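Dihydrofolate reductase (PDB 4M7U) catalyses the NADPH-dependent reduction of 7,8-dihydrofolate to tetrahydrofolate, a step thought to support glycine, purine and DNA precursor synthesis. Local coordinates at residues A[50-55]-A[75-80]. Numbering follows the deposited sequence.
Sequences LGRATF and PDYQAE. With NAP (NADP nicotinamide-adenine-dinucleotide phosphate), chain B.
Arg52 runs between the Tyr77 ring and the 2'-phosphate of NADP. Its CB lies 3.7 Å from NAP O2B, the ester oxygen of that phosphate. Arg52 CG stands anti to the backbone N (chi1 173°) and passes 4.0 Å from Tyr77 OH. Arg52 CD meets Tyr77 CE1 at 3.7 Å, approaching the ring obliquely. Here the chain bends (chi3 59°), and the guanidinium turns its edge to the phosphate. Arg52 NE donates to NAP O2X at 2.6 Å. Arg52 NH2 donates to NAP O1X at 3.0 Å, nearly straight at 169°. Two N-H groups thus grip two phosphate oxygens and fix the rotation of the guanidinium, while NH1 forms a salt bridge with Glu56 OE1, whose other oxygen, OE2, is hydrogen-bonded to Tyr77 OH. In this dihydrofolate reductase fold, strand 47-51 of the central sheet leads directly into helix 52-57, whose first turn binds NADP through backbone N-H groups: Arg52 N reaches the ribose oxygen O4B, and Thr54 N, together with its OG1, reaches O2A of the pyrophosphate. Thr72 and Ser73 also hydrogen-bond to the cofactor, just ahead of loop segment 75-80. One turn along the helix from Arg52, Phe55 presents its ring edge to that loop. Tyr77 OH sits at that edge, in the plane of the Phe55 ring, 3.8 Å from Phe55 CD2. Phe55 CE2 presses on Ala79 CB at 3.4 Å.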
loop_
_atom_site.group_PDB
_atom_site.type_symbol
_atom_site.label_atom_id
_atom_site.label_comp_id
_atom_site.label_asym_id
_atom_site.label_seq_id
_atom_site.Cartn_x
_atom_site.Cartn_y
_atom_site.Cartn_z
ATOM N N LEU A 50 -0.967 4.891 5.465
ATOM C CA LEU A 50 -2.373 4.600 5.185
ATOM C C LEU A 50 -3.242 5.869 5.232
ATOM O O LEU A 50 -3.131 6.668 6.167
ATOM C CB LEU A 50 -2.919 3.594 6.205
ATOM C CG LEU A 50 -2.277 2.213 6.314
ATOM C CD1 LEU A 50 -2.916 1.431 7.467
ATOM C CD2 LEU A 50 -2.477 1.475 5.004
ATOM N N GLY A 51 -4.117 6.047 4.239
ATOM C CA GLY A 51 -5.103 7.115 4.310
ATOM C C GLY A 51 -6.041 6.838 5.472
ATOM O O GLY A 51 -6.143 5.688 5.928
ATOM N N ARG A 52 -6.731 7.870 5.964
ATOM C CA ARG A 52 -7.590 7.695 7.139
ATOM C C ARG A 52 -8.657 6.617 6.949
ATOM O O ARG A 52 -8.874 5.793 7.845
ATOM C CB ARG A 52 -8.249 9.017 7.553
ATOM C CG ARG A 52 -9.284 8.836 8.669
ATOM C CD ARG A 52 -10.017 10.121 8.997
ATOM N NE ARG A 52 -10.719 10.662 7.833
ATOM C CZ ARG A 52 -11.888 10.210 7.385
ATOM N NH1 ARG A 52 -12.492 9.202 8.002
ATOM N NH2 ARG A 52 -12.448 10.761 6.314
ATOM N N ALA A 53 -9.311 6.606 5.786
ATOM C CA ALA A 53 -10.454 5.709 5.587
ATOM C C ALA A 53 -10.042 4.245 5.654
ATOM O O ALA A 53 -10.749 3.410 6.243
ATOM C CB ALA A 53 -11.151 6.006 4.272
ATOM N N THR A 54 -8.900 3.936 5.043
ATOM C CA THR A 54 -8.328 2.592 5.097
ATOM C C THR A 54 -7.934 2.223 6.524
ATOM O O THR A 54 -8.193 1.108 6.981
ATOM C CB THR A 54 -7.078 2.494 4.185
ATOM O OG1 THR A 54 -7.475 2.682 2.824
ATOM C CG2 THR A 54 -6.396 1.153 4.315
ATOM N N PHE A 55 -7.298 3.160 7.224
ATOM C CA PHE A 55 -6.899 2.926 8.605
ATOM C C PHE A 55 -8.114 2.556 9.452
ATOM O O PHE A 55 -8.093 1.584 10.212
ATOM C CB PHE A 55 -6.234 4.161 9.193
ATOM C CG PHE A 55 -5.826 3.995 10.632
ATOM C CD1 PHE A 55 -4.894 3.032 10.993
ATOM C CD2 PHE A 55 -6.374 4.797 11.626
ATOM C CE1 PHE A 55 -4.512 2.875 12.323
ATOM C CE2 PHE A 55 -5.997 4.640 12.943
ATOM C CZ PHE A 55 -5.067 3.681 13.294
ATOM N N PRO A 75 -6.425 18.249 11.868
ATOM C CA PRO A 75 -5.263 18.589 12.708
ATOM C C PRO A 75 -5.301 17.889 14.053
ATOM O O PRO A 75 -4.267 17.753 14.712
ATOM C CB PRO A 75 -5.428 20.094 12.967
ATOM C CG PRO A 75 -6.499 20.551 12.046
ATOM C CD PRO A 75 -7.357 19.376 11.737
ATOM N N ASP A 76 -6.495 17.478 14.468
ATOM C CA ASP A 76 -6.684 16.921 15.796
ATOM C C ASP A 76 -6.828 15.405 15.798
ATOM O O ASP A 76 -7.090 14.805 16.837
ATOM C CB ASP A 76 -7.916 17.547 16.443
ATOM C CG ASP A 76 -7.785 19.042 16.587
ATOM O OD1 ASP A 76 -6.653 19.500 16.848
ATOM O OD2 ASP A 76 -8.802 19.756 16.425
ATOM N N TYR A 77 -6.659 14.776 14.644
ATOM C CA TYR A 77 -6.870 13.342 14.581
ATOM C C TYR A 77 -5.797 12.622 15.384
ATOM O O TYR A 77 -4.595 12.807 15.151
ATOM C CB TYR A 77 -6.843 12.859 13.137
ATOM C CG TYR A 77 -7.358 11.453 12.965
ATOM C CD1 TYR A 77 -8.716 11.212 12.796
ATOM C CD2 TYR A 77 -6.494 10.373 12.971
ATOM C CE1 TYR A 77 -9.195 9.931 12.634
ATOM C CE2 TYR A 77 -6.961 9.077 12.806
ATOM C CZ TYR A 77 -8.306 8.862 12.641
ATOM O OH TYR A 77 -8.781 7.580 12.477
ATOM N N GLN A 78 -6.218 11.810 16.343
ATOM C CA GLN A 78 -5.264 10.899 16.965
ATOM C C GLN A 78 -5.835 9.490 17.055
ATOM O O GLN A 78 -7.047 9.290 17.154
ATOM C CB GLN A 78 -4.750 11.403 18.328
ATOM C CG GLN A 78 -3.744 12.570 18.258
ATOM C CD GLN A 78 -2.514 12.263 17.400
ATOM O OE1 GLN A 78 -2.081 11.114 17.302
ATOM N NE2 GLN A 78 -1.959 13.296 16.760
ATOM N N ALA A 79 -4.938 8.520 16.959
ATOM C CA ALA A 79 -5.294 7.126 17.036
ATOM C C ALA A 79 -4.243 6.457 17.902
ATOM O O ALA A 79 -3.277 7.094 18.330
ATOM C CB ALA A 79 -5.313 6.517 15.658
ATOM N N GLU A 80 -4.422 5.170 18.161
ATOM C CA GLU A 80 -3.486 4.474 19.025
ATOM C C GLU A 80 -2.305 3.920 18.240
ATOM O O GLU A 80 -2.489 3.199 17.261
ATOM C CB GLU A 80 -4.199 3.361 19.804
ATOM C CG GLU A 80 -5.395 3.858 20.635
ATOM C CD GLU A 80 -5.051 5.035 21.545
ATOM O OE1 GLU A 80 -3.996 4.988 22.223
ATOM O OE2 GLU A 80 -5.838 6.012 21.580
HETATM P PA NAP B . -8.118 6.370 1.665
HETATM O O1A NAP B . -7.136 6.738 0.510
HETATM O O2A NAP B . -7.638 5.172 2.462
HETATM O O5B NAP B . -8.212 7.569 2.667
HETATM C C5B NAP B . -8.633 8.825 2.221
HETATM C C4B NAP B . -8.388 9.875 3.258
HETATM O O4B NAP B . -6.964 10.017 3.701
HETATM C C3B NAP B . -8.951 11.269 3.121
HETATM O O3B NAP B . -10.310 11.495 3.137
HETATM C C2B NAP B . -8.095 12.038 4.055
HETATM O O2B NAP B . -8.415 12.080 5.397
HETATM C C1B NAP B . -6.761 11.484 3.601
HETATM N N9A NAP B . -5.695 11.995 2.797
HETATM C C8A NAP B . -5.348 11.503 1.607
HETATM N N7A NAP B . -4.373 12.384 1.055
HETATM C C5A NAP B . -4.181 13.435 1.953
HETATM C C6A NAP B . -3.348 14.560 1.902
HETATM N N6A NAP B . -2.493 14.767 0.762
HETATM N N1A NAP B . -3.369 15.413 2.923
HETATM C C2A NAP B . -4.179 15.207 4.012
HETATM N N3A NAP B . -5.010 14.090 4.063
HETATM C C4A NAP B . -4.984 13.235 3.028
HETATM O O3 NAP B . -9.587 6.126 1.133
HETATM P PN NAP B . -9.976 5.657 -0.332
HETATM O O1N NAP B . -9.696 6.812 -1.345
HETATM O O2N NAP B . -9.228 4.415 -0.765
HETATM O O5D NAP B . -11.514 5.292 -0.239
HETATM C C5D NAP B . -11.991 4.860 1.013
HETATM C C4D NAP B . -13.444 5.133 1.354
HETATM O O4D NAP B . -14.288 5.893 0.402
HETATM C C3D NAP B . -14.326 4.032 1.943
HETATM O O3D NAP B . -14.740 4.124 3.201
HETATM C C2D NAP B . -15.387 3.793 0.907
HETATM O O2D NAP B . -16.585 3.191 1.234
HETATM C C1D NAP B . -15.429 5.038 0.046
HETATM N N1N NAP B . -16.016 5.147 -1.267
HETATM C C2N NAP B . -17.412 4.945 -1.619
HETATM C C3N NAP B . -17.897 5.219 -3.048
HETATM C C7N NAP B . -19.308 5.661 -3.195
HETATM O O7N NAP B . -19.766 6.429 -2.359
HETATM N N7N NAP B . -20.201 4.902 -4.009
HETATM C C4N NAP B . -16.882 5.360 -4.211
HETATM C C5N NAP B . -15.397 5.262 -3.767
HETATM C C6N NAP B . -15.015 5.003 -2.298
HETATM P P2B NAP B . -9.414 13.195 5.876
HETATM O O1X NAP B . -10.780 13.016 5.135
HETATM O O2X NAP B . -9.647 12.997 7.406
HETATM O O3X NAP B . -8.823 14.548 5.559
#